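Local coordinates for ribosomal protein uL16 3-hydroxylase (Escherichia coli, PDB 4CCL), which hydroxylates an arginine of ribosomal protein uL16 as an iron- and 2-oxoglutarate-dependent oxygenase, at residues W106-G120 with Y190-A204. Numbering follows the deposited sequence. Where two conformers were deposited one is given.
Sequences WRIDDLMISFSVPGG and YALENAMNYSVGFRA. With SO4 (sulfate ion), chain L.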
ATOM      1  N   TRP B 106       8.373   0.227 -22.880  1.00 56.59           N
ATOM      2  CA  TRP B 106       8.029   0.211 -21.462  1.00 47.52           C
ATOM      3  C   TRP B 106       9.169  -0.323 -20.588  1.00 51.08           C
ATOM      4  O   TRP B 106       9.285   0.040 -19.417  1.00 52.99           O
ATOM      5  CB  TRP B 106       6.704  -0.531 -21.216  1.00 48.94           C
ATOM      6  CG  TRP B 106       6.791  -2.030 -21.168  1.00 52.60           C
ATOM      7  CD1 TRP B 106       6.670  -2.898 -22.217  1.00 55.02           C
ATOM      8  CD2 TRP B 106       6.986  -2.837 -20.002  1.00 49.52           C
ATOM      9  NE1 TRP B 106       6.790  -4.194 -21.775  1.00 40.93           N
ATOM     10  CE2 TRP B 106       6.986  -4.184 -20.418  1.00 51.83           C
ATOM     11  CE3 TRP B 106       7.167  -2.552 -18.644  1.00 46.98           C
ATOM     12  CZ2 TRP B 106       7.162  -5.242 -19.528  1.00 48.15           C
ATOM     13  CZ3 TRP B 106       7.342  -3.604 -17.762  1.00 47.13           C
ATOM     14  CH2 TRP B 106       7.336  -4.932 -18.207  1.00 43.25           C
ATOM     15  N   ARG B 107      10.017  -1.170 -21.162  1.00 50.11           N
ATOM     16  CA  ARG B 107      11.177  -1.689 -20.439  1.00 44.25           C
ATOM     17  C   ARG B 107      12.381  -0.743 -20.427  1.00 48.71           C
ATOM     18  O   ARG B 107      13.241  -0.841 -19.550  1.00 53.44           O
ATOM     19  CB  ARG B 107      11.589  -3.051 -21.001  1.00 39.06           C
ATOM     20  CG  ARG B 107      10.587  -4.164 -20.729  1.00 50.41           C
ATOM     21  CD  ARG B 107      10.786  -4.775 -19.352  1.00 46.58           C
ATOM     22  NE  ARG B 107      11.944  -5.664 -19.319  1.00 48.05           N
ATOM     23  CZ  ARG B 107      13.134  -5.335 -18.826  1.00 46.84           C
ATOM     24  NH1 ARG B 107      13.332  -4.129 -18.312  1.00 47.77           N
ATOM     25  NH2 ARG B 107      14.125  -6.214 -18.840  1.00 38.99           N
ATOM     26  N   ILE B 108      12.443   0.176 -21.386  1.00 55.21           N
ATOM     27  CA  ILE B 108      13.587   1.081 -21.484  1.00 57.14           C
ATOM     28  C   ILE B 108      13.447   2.211 -20.464  1.00 52.48           C
ATOM     29  O   ILE B 108      12.335   2.616 -20.125  1.00 49.55           O
ATOM     30  CB  ILE B 108      13.772   1.636 -22.925  1.00 49.05           C
ATOM     31  CG1 ILE B 108      15.235   2.004 -23.179  1.00 57.93           C
ATOM     32  CG2 ILE B 108      12.855   2.822 -23.190  1.00 49.93           C
ATOM     33  CD1 ILE B 108      15.499   2.561 -24.568  1.00 59.09           C
ATOM     34  N   ASP B 109      14.570   2.705 -19.952  1.00 52.09           N
ATOM     35  CA  ASP B 109      14.509   3.736 -18.922  1.00 52.27           C
ATOM     36  C   ASP B 109      14.916   5.111 -19.435  1.00 54.33           C
ATOM     37  O   ASP B 109      14.054   5.946 -19.707  1.00 75.32           O
ATOM     38  CB  ASP B 109      15.383   3.352 -17.723  1.00 55.14           C
ATOM     39  CG  ASP B 109      15.202   4.292 -16.543  1.00 58.48           C
ATOM     40  OD1 ASP B 109      14.181   5.009 -16.506  1.00 58.68           O
ATOM     41  OD2 ASP B 109      16.073   4.308 -15.648  1.00 65.40           O
ATOM     42  N   ASP B 110      16.220   5.316 -19.606  1.00 51.17           N
ATOM     43  CA  ASP B 110      16.782   6.613 -19.981  1.00 49.61           C
ATOM     44  C   ASP B 110      18.257   6.488 -20.369  1.00 44.41           C
ATOM     45  O   ASP B 110      18.834   5.402 -20.312  1.00 51.06           O
ATOM     46  CB  ASP B 110      16.644   7.622 -18.832  1.00 51.37           C
ATOM     47  CG  ASP B 110      15.287   8.302 -18.807  1.00 64.05           C
ATOM     48  OD1 ASP B 110      14.797   8.698 -19.886  1.00 63.78           O
ATOM     49  OD2 ASP B 110      14.701   8.420 -17.710  1.00 65.57           O
ATOM     50  N   LEU B 111      18.859   7.618 -20.732  1.00 45.39           N
ATOM     51  CA  LEU B 111      20.251   7.672 -21.171  1.00 45.06           C
ATOM     52  C   LEU B 111      21.089   8.457 -20.162  1.00 52.04           C
ATOM     53  O   LEU B 111      20.902   9.665 -20.008  1.00 53.32           O
ATOM     54  CB  LEU B 111      20.325   8.344 -22.549  1.00 48.36           C
ATOM     55  CG  LEU B 111      21.543   8.204 -23.479  1.00 50.60           C
ATOM     56  CD1 LEU B 111      22.783   8.901 -22.953  1.00 48.23           C
ATOM     57  CD2 LEU B 111      21.846   6.749 -23.752  1.00 56.81           C
HETATM   58  N   MSE B 112      22.018   7.783 -19.489  1.00 54.09           N
HETATM   59  CA  MSE B 112      22.912   8.495 -18.576  1.00 54.31           C
HETATM   60  C   MSE B 112      24.326   8.557 -19.152  1.00 55.81           C
HETATM   61  O   MSE B 112      24.831   7.572 -19.687  1.00 52.54           O
HETATM   62  CB  MSE B 112      22.888   7.879 -17.166  1.00 57.50           C
HETATM   63  CG  MSE B 112      23.947   6.814 -16.879  1.00 71.98           C
HETATM   64 SE   MSE B 112      25.669   7.542 -16.274  1.00 82.82          SE
HETATM   65  CE  MSE B 112      26.604   5.854 -16.027  1.00 51.49           C
ATOM     66  N   ILE B 113      24.953   9.726 -19.063  1.00 53.74           N
ATOM     67  CA  ILE B 113      26.276   9.921 -19.654  1.00 53.33           C
ATOM     68  C   ILE B 113      27.346  10.097 -18.584  1.00 61.33           C
ATOM     69  O   ILE B 113      27.128  10.791 -17.597  1.00 64.65           O
ATOM     70  CB  ILE B 113      26.301  11.158 -20.582  1.00 50.46           C
ATOM     71  CG1 ILE B 113      25.250  11.018 -21.681  1.00 49.49           C
ATOM     72  CG2 ILE B 113      27.685  11.356 -21.193  1.00 50.76           C
ATOM     73  CD1 ILE B 113      25.231  12.164 -22.664  1.00 60.49           C
ATOM     74  N   SER B 114      28.501   9.469 -18.779  1.00 52.91           N
ATOM     75  CA  SER B 114      29.622   9.694 -17.875  1.00 51.22           C
ATOM     76  C   SER B 114      30.855  10.189 -18.625  1.00 61.64           C
ATOM     77  O   SER B 114      31.211   9.651 -19.673  1.00 59.30           O
ATOM     78  CB  SER B 114      29.957   8.427 -17.081  1.00 50.41           C
ATOM     79  OG  SER B 114      30.548   7.438 -17.907  1.00 52.62           O
ATOM     80  N   PHE B 115      31.496  11.223 -18.089  1.00 62.03           N
ATOM     81  CA  PHE B 115      32.790  11.664 -18.595  1.00 63.06           C
ATOM     82  C   PHE B 115      33.859  11.345 -17.566  1.00 64.47           C
ATOM     83  O   PHE B 115      33.757  11.754 -16.413  1.00 66.93           O
ATOM     84  CB  PHE B 115      32.796  13.164 -18.899  1.00 56.90           C
ATOM     85  CG  PHE B 115      34.170  13.720 -19.178  1.00 63.54           C
ATOM     86  CD1 PHE B 115      34.797  13.482 -20.391  1.00 61.68           C
ATOM     87  CD2 PHE B 115      34.830  14.480 -18.226  1.00 63.93           C
ATOM     88  CE1 PHE B 115      36.057  13.990 -20.649  1.00 66.00           C
ATOM     89  CE2 PHE B 115      36.090  14.992 -18.480  1.00 63.80           C
ATOM     90  CZ  PHE B 115      36.705  14.746 -19.692  1.00 62.50           C
ATOM     91  N   SER B 116      34.887  10.615 -17.982  1.00 59.48           N
ATOM     92  CA  SER B 116      35.949  10.236 -17.061  1.00 64.15           C
ATOM     93  C   SER B 116      37.351  10.550 -17.584  1.00 66.88           C
ATOM     94  O   SER B 116      37.689  10.239 -18.724  1.00 68.08           O
ATOM     95  CB  SER B 116      35.836   8.751 -16.696  1.00 66.13           C
ATOM     96  OG  SER B 116      35.709   7.947 -17.857  1.00 70.00           O
ATOM     97  N   VAL B 117      38.161  11.172 -16.735  1.00 66.12           N
ATOM     98  CA  VAL B 117      39.581  11.361 -16.998  1.00 67.63           C
ATOM     99  C   VAL B 117      40.266  10.045 -16.625  1.00 72.70           C
ATOM    100  O   VAL B 117      39.654   9.224 -15.945  1.00 71.65           O
ATOM    101  CB  VAL B 117      40.129  12.521 -16.152  1.00 67.42           C
ATOM    102  CG1 VAL B 117      39.420  13.814 -16.512  1.00 64.14           C
ATOM    103  CG2 VAL B 117      39.967  12.211 -14.680  1.00 70.31           C
ATOM    104  N   PRO B 118      41.518   9.824 -17.078  1.00 73.39           N
ATOM    105  CA  PRO B 118      42.183   8.536 -16.829  1.00 64.02           C
ATOM    106  C   PRO B 118      42.164   8.098 -15.366  1.00 62.01           C
ATOM    107  O   PRO B 118      42.467   8.888 -14.474  1.00 66.31           O
ATOM    108  CB  PRO B 118      43.622   8.804 -17.270  1.00 63.55           C
ATOM    109  CG  PRO B 118      43.488   9.804 -18.347  1.00 60.43           C
ATOM    110  CD  PRO B 118      42.321  10.680 -17.972  1.00 77.76           C
ATOM    111  N   GLY B 119      41.804   6.839 -15.137  1.00 62.93           N
ATOM    112  CA  GLY B 119      41.638   6.318 -13.794  1.00 63.27           C
ATOM    113  C   GLY B 119      40.248   6.581 -13.243  1.00 66.62           C
ATOM    114  O   GLY B 119      39.832   5.964 -12.262  1.00 64.35           O
ATOM    115  N   GLY B 120      39.526   7.497 -13.883  1.00 65.77           N
ATOM    116  CA  GLY B 120      38.192   7.865 -13.447  1.00 64.69           C
ATOM    117  C   GLY B 120      37.180   6.760 -13.675  1.00 69.89           C
ATOM    118  O   GLY B 120      37.229   6.054 -14.683  1.00 73.02           O
ATOM    119  N   TYR B 190      36.978   1.863 -16.400  1.00 58.31           N
ATOM    120  CA  TYR B 190      37.719   3.076 -16.087  1.00 61.52           C
ATOM    121  C   TYR B 190      38.431   3.632 -17.311  1.00 62.83           C
ATOM    122  O   TYR B 190      38.834   2.888 -18.202  1.00 63.06           O
ATOM    123  CB  TYR B 190      38.691   2.854 -14.919  1.00 63.91           C
ATOM    124  CG  TYR B 190      39.855   1.925 -15.204  1.00 73.02           C
ATOM    125  CD1 TYR B 190      41.025   2.404 -15.782  1.00 71.50           C
ATOM    126  CD2 TYR B 190      39.794   0.576 -14.872  1.00 74.00           C
ATOM    127  CE1 TYR B 190      42.092   1.565 -16.037  1.00 76.21           C
ATOM    128  CE2 TYR B 190      40.862  -0.273 -15.122  1.00 69.57           C
ATOM    129  CZ  TYR B 190      42.007   0.229 -15.707  1.00 76.08           C
ATOM    130  OH  TYR B 190      43.074  -0.602 -15.961  1.00 78.40           O
ATOM    131  N   ALA B 191      38.577   4.950 -17.347  1.00 58.04           N
ATOM    132  CA  ALA B 191      39.131   5.624 -18.510  1.00 58.15           C
ATOM    133  C   ALA B 191      40.626   5.374 -18.671  1.00 66.62           C
ATOM    134  O   ALA B 191      41.380   5.380 -17.700  1.00 72.67           O
ATOM    135  CB  ALA B 191      38.848   7.118 -18.439  1.00 58.01           C
ATOM    136  N   LEU B 192      41.037   5.132 -19.912  1.00 67.50           N
ATOM    137  CA  LEU B 192      42.446   5.118 -20.270  1.00 69.65           C
ATOM    138  C   LEU B 192      42.765   6.512 -20.801  1.00 77.27           C
ATOM    139  O   LEU B 192      43.573   7.235 -20.216  1.00 83.43           O
ATOM    140  CB  LEU B 192      42.732   4.029 -21.306  1.00 65.10           C
ATOM    141  CG  LEU B 192      42.406   2.610 -20.827  1.00 61.98           C
ATOM    142  CD1 LEU B 192      42.925   1.563 -21.803  1.00 55.42           C
ATOM    143  CD2 LEU B 192      42.965   2.371 -19.433  1.00 63.42           C
ATOM    144  N   GLU B 193      42.133   6.873 -21.913  1.00 79.65           N
ATOM    145  CA  GLU B 193      42.167   8.255 -22.366  0.50 81.01           C
ATOM    146  C   GLU B 193      40.914   8.953 -21.846  1.00 83.29           C
ATOM    147  O   GLU B 193      40.092   8.327 -21.176  1.00 82.38           O
ATOM    148  CB  GLU B 193      42.262   8.339 -23.892  0.50 78.37           C
ATOM    149  CG  GLU B 193      43.617   7.921 -24.459  0.50 75.41           C
ATOM    150  CD  GLU B 193      43.628   6.492 -24.966  0.50 70.29           C
ATOM    151  OE1 GLU B 193      42.988   6.225 -26.006  0.50 64.03           O
ATOM    152  OE2 GLU B 193      44.275   5.635 -24.326  0.50 55.96           O
ATOM    153  N   ASN B 194      40.776  10.249 -22.116  1.00 83.10           N
ATOM    154  CA  ASN B 194      39.593  10.991 -21.686  1.00 71.30           C
ATOM    155  C   ASN B 194      38.372  10.399 -22.370  1.00 73.25           C
ATOM    156  O   ASN B 194      38.325  10.309 -23.593  1.00 78.61           O
ATOM    157  CB  ASN B 194      39.718  12.467 -22.064  1.00 72.91           C
ATOM    158  CG  ASN B 194      40.317  13.312 -20.957  1.00 76.44           C
ATOM    159  OD1 ASN B 194      40.728  12.803 -19.915  1.00 77.51           O
ATOM    160  ND2 ASN B 194      40.369  14.620 -21.183  1.00 80.45           N
ATOM    161  N   ALA B 195      37.367  10.019 -21.589  1.00 66.29           N
ATOM    162  CA  ALA B 195      36.320   9.159 -22.121  1.00 58.88           C
ATOM    163  C   ALA B 195      34.884   9.614 -21.874  1.00 61.67           C
ATOM    164  O   ALA B 195      34.562  10.202 -20.840  1.00 66.43           O
ATOM    165  CB  ALA B 195      36.512   7.754 -21.612  1.00 57.54           C
HETATM  166  N   MSE B 196      34.031   9.318 -22.851  1.00 57.05           N
HETATM  167  CA  MSE B 196      32.596   9.540 -22.749  1.00 54.24           C
HETATM  168  C   MSE B 196      31.857   8.217 -22.925  1.00 54.30           C
HETATM  169  O   MSE B 196      32.068   7.500 -23.906  1.00 51.43           O
HETATM  170  CB  MSE B 196      32.135  10.549 -23.803  1.00 51.88           C
HETATM  171  CG  MSE B 196      32.590  11.972 -23.528  1.00 62.38           C
HETATM  172 SE   MSE B 196      31.391  12.913 -22.308  1.00 84.10          SE
HETATM  173  CE  MSE B 196      30.224  13.736 -23.631  1.00 69.65           C
ATOM    174  N   ASN B 197      31.000   7.891 -21.963  1.00 49.09           N
ATOM    175  CA  ASN B 197      30.205   6.671 -22.026  1.00 48.41           C
ATOM    176  C   ASN B 197      28.716   6.971 -21.967  1.00 51.08           C
ATOM    177  O   ASN B 197      28.271   7.819 -21.187  1.00 54.87           O
ATOM    178  CB  ASN B 197      30.592   5.707 -20.902  1.00 47.57           C
ATOM    179  CG  ASN B 197      31.697   4.749 -21.308  1.00 53.31           C
ATOM    180  OD1 ASN B 197      31.855   3.682 -20.715  1.00 59.86           O
ATOM    181  ND2 ASN B 197      32.464   5.124 -22.325  1.00 54.38           N
ATOM    182  N   TYR B 198      27.951   6.267 -22.795  1.00 49.74           N
ATOM    183  CA  TYR B 198      26.519   6.487 -22.865  1.00 44.51           C
ATOM    184  C   TYR B 198      25.796   5.212 -22.486  1.00 47.98           C
ATOM    185  O   TYR B 198      25.771   4.248 -23.246  1.00 47.64           O
ATOM    186  CB  TYR B 198      26.121   6.903 -24.282  1.00 39.69           C
ATOM    187  CG  TYR B 198      26.923   8.063 -24.814  1.00 46.42           C
ATOM    188  CD1 TYR B 198      28.184   7.864 -25.366  1.00 43.53           C
ATOM    189  CD2 TYR B 198      26.428   9.358 -24.755  1.00 47.37           C
ATOM    190  CE1 TYR B 198      28.927   8.919 -25.846  1.00 41.45           C
ATOM    191  CE2 TYR B 198      27.164  10.423 -25.237  1.00 50.61           C
ATOM    192  CZ  TYR B 198      28.413  10.195 -25.781  1.00 51.92           C
ATOM    193  OH  TYR B 198      29.155  11.246 -26.259  1.00 54.82           O
ATOM    194  N   SER B 199      25.159   5.230 -21.325  1.00 48.25           N
ATOM    195  CA  SER B 199      24.455   4.061 -20.834  1.00 46.56           C
ATOM    196  C   SER B 199      22.966   4.165 -21.127  1.00 49.40           C
ATOM    197  O   SER B 199      22.277   5.058 -20.615  1.00 56.93           O
ATOM    198  CB  SER B 199      24.710   3.871 -19.336  1.00 45.19           C
ATOM    199  OG  SER B 199      26.085   3.627 -19.083  1.00 51.24           O
ATOM    200  N   VAL B 200      22.481   3.245 -21.955  1.00 42.28           N
ATOM    201  CA  VAL B 200      21.060   3.130 -22.204  1.00 39.91           C
ATOM    202  C   VAL B 200      20.597   2.136 -21.170  1.00 36.19           C
ATOM    203  O   VAL B 200      20.937   0.947 -21.233  1.00 42.00           O
ATOM    204  CB  VAL B 200      20.769   2.530 -23.590  1.00 46.49           C
ATOM    205  CG1 VAL B 200      19.266   2.418 -23.814  1.00 45.44           C
ATOM    206  CG2 VAL B 200      21.422   3.353 -24.684  1.00 46.16           C
ATOM    207  N   GLY B 201      19.828   2.633 -20.210  1.00 38.48           N
ATOM    208  CA  GLY B 201      19.410   1.834 -19.081  1.00 37.78           C
ATOM    209  C   GLY B 201      18.025   1.272 -19.283  1.00 42.12           C
ATOM    210  O   GLY B 201      17.252   1.763 -20.106  1.00 45.64           O
ATOM    211  N   PHE B 202      17.709   0.242 -18.512  1.00 45.52           N
ATOM    212  CA  PHE B 202      16.395  -0.375 -18.572  1.00 42.98           C
ATOM    213  C   PHE B 202      15.793  -0.463 -17.179  1.00 49.07           C
ATOM    214  O   PHE B 202      16.486  -0.286 -16.179  1.00 66.40           O
ATOM    215  CB  PHE B 202      16.466  -1.749 -19.245  1.00 37.43           C
ATOM    216  CG  PHE B 202      16.673  -1.679 -20.733  1.00 44.79           C
ATOM    217  CD1 PHE B 202      17.926  -1.421 -21.261  1.00 40.46           C
ATOM    218  CD2 PHE B 202      15.609  -1.858 -21.602  1.00 42.00           C
ATOM    219  CE1 PHE B 202      18.117  -1.349 -22.623  1.00 34.63           C
ATOM    220  CE2 PHE B 202      15.794  -1.788 -22.968  1.00 37.13           C
ATOM    221  CZ  PHE B 202      17.051  -1.532 -23.480  1.00 35.59           C
ATOM    222  N   ARG B 203      14.492  -0.708 -17.120  1.00 63.17           N
ATOM    223  CA  ARG B 203      13.792  -0.719 -15.849  1.00 57.99           C
ATOM    224  C   ARG B 203      12.800  -1.867 -15.791  1.00 56.49           C
ATOM    225  O   ARG B 203      12.031  -2.083 -16.726  1.00 50.46           O
ATOM    226  CB  ARG B 203      13.064   0.610 -15.642  1.00 58.26           C
ATOM    227  CG  ARG B 203      12.312   1.081 -16.873  1.00 59.85           C
ATOM    228  CD  ARG B 203      11.675   2.442 -16.666  1.00 63.90           C
ATOM    229  NE  ARG B 203      10.645   2.417 -15.634  1.00 71.88           N
ATOM    230  CZ  ARG B 203       9.805   3.418 -15.395  1.00 72.36           C
ATOM    231  NH1 ARG B 203       9.870   4.527 -16.122  1.00 73.96           N
ATOM    232  NH2 ARG B 203       8.898   3.309 -14.434  1.00 66.64           N
ATOM    233  N   ALA B 204      12.829  -2.613 -14.694  1.00 58.10           N
ATOM    234  CA  ALA B 204      11.793  -3.596 -14.442  1.00 56.20           C
ATOM    235  C   ALA B 204      11.380  -3.505 -12.982  1.00 56.83           C
ATOM    236  O   ALA B 204      12.225  -3.342 -12.102  1.00 56.49           O
ATOM    237  CB  ALA B 204      12.294  -4.991 -14.772  1.00 55.18           C
TER
HETATM  238  S   SO4 L1375      29.939   4.496 -16.018  1.00 68.78           S
HETATM  239  O1  SO4 L1375      29.607   4.889 -17.385  1.00 62.68           O
HETATM  240  O2  SO4 L1375      28.975   3.511 -15.536  1.00 74.15           O
HETATM  241  O3  SO4 L1375      31.271   3.902 -15.985  1.00 75.26           O
HETATM  242  O4  SO4 L1375      29.903   5.681 -15.167  1.00 65.34           O
HETATM  243  O   HOH W   1      12.016   6.236 -17.262  1.00 60.37           O
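S114 and N197 face each other as a hydrogen-bonded antiparallel pair, their side chains on the face of the JmjC (cupin-type) sheet turned to the active site. Backbone bonds run both ways, S114 N and N197 O being 2.9 Å apart. With its OG between backbone N and carbonyl carbon (chi1 71°), S114 donates to sulfate O1 at 2.8 Å. R140 also binds this sulfate, probably from the crystallisation liquor; S114 and R140 are inferred substrate ligands, consistent with a substrate-binding site here. The CE methyl of selenomethionine M112 borders the ion.

On the opposite face I113 and Y198 lie side by side, CD1 of I113 meeting CE2 of the ring at 3.7 Å. SE of selenomethionine M196 approaches the F115 ring obliquely in a Met-aromatic contact, 5.1 Å from the centroid, and helix 37-45 packs against I113, F115 and M196.

A register shift of one residue between I108 and L111 defines a beta bulge: G201 receives D109 N at its O and gives its own N to D110 O. Beyond it, I108 CG1 sits over one face of F202, 21° off the ring normal, a CH-pi contact. D109 OD2 is salt-bridged to R276, and R203 NH1 bonds to Q274 O; water 1 lies 2.6 Å from D109 OD1 and accepts a weak bond from R203 NH1.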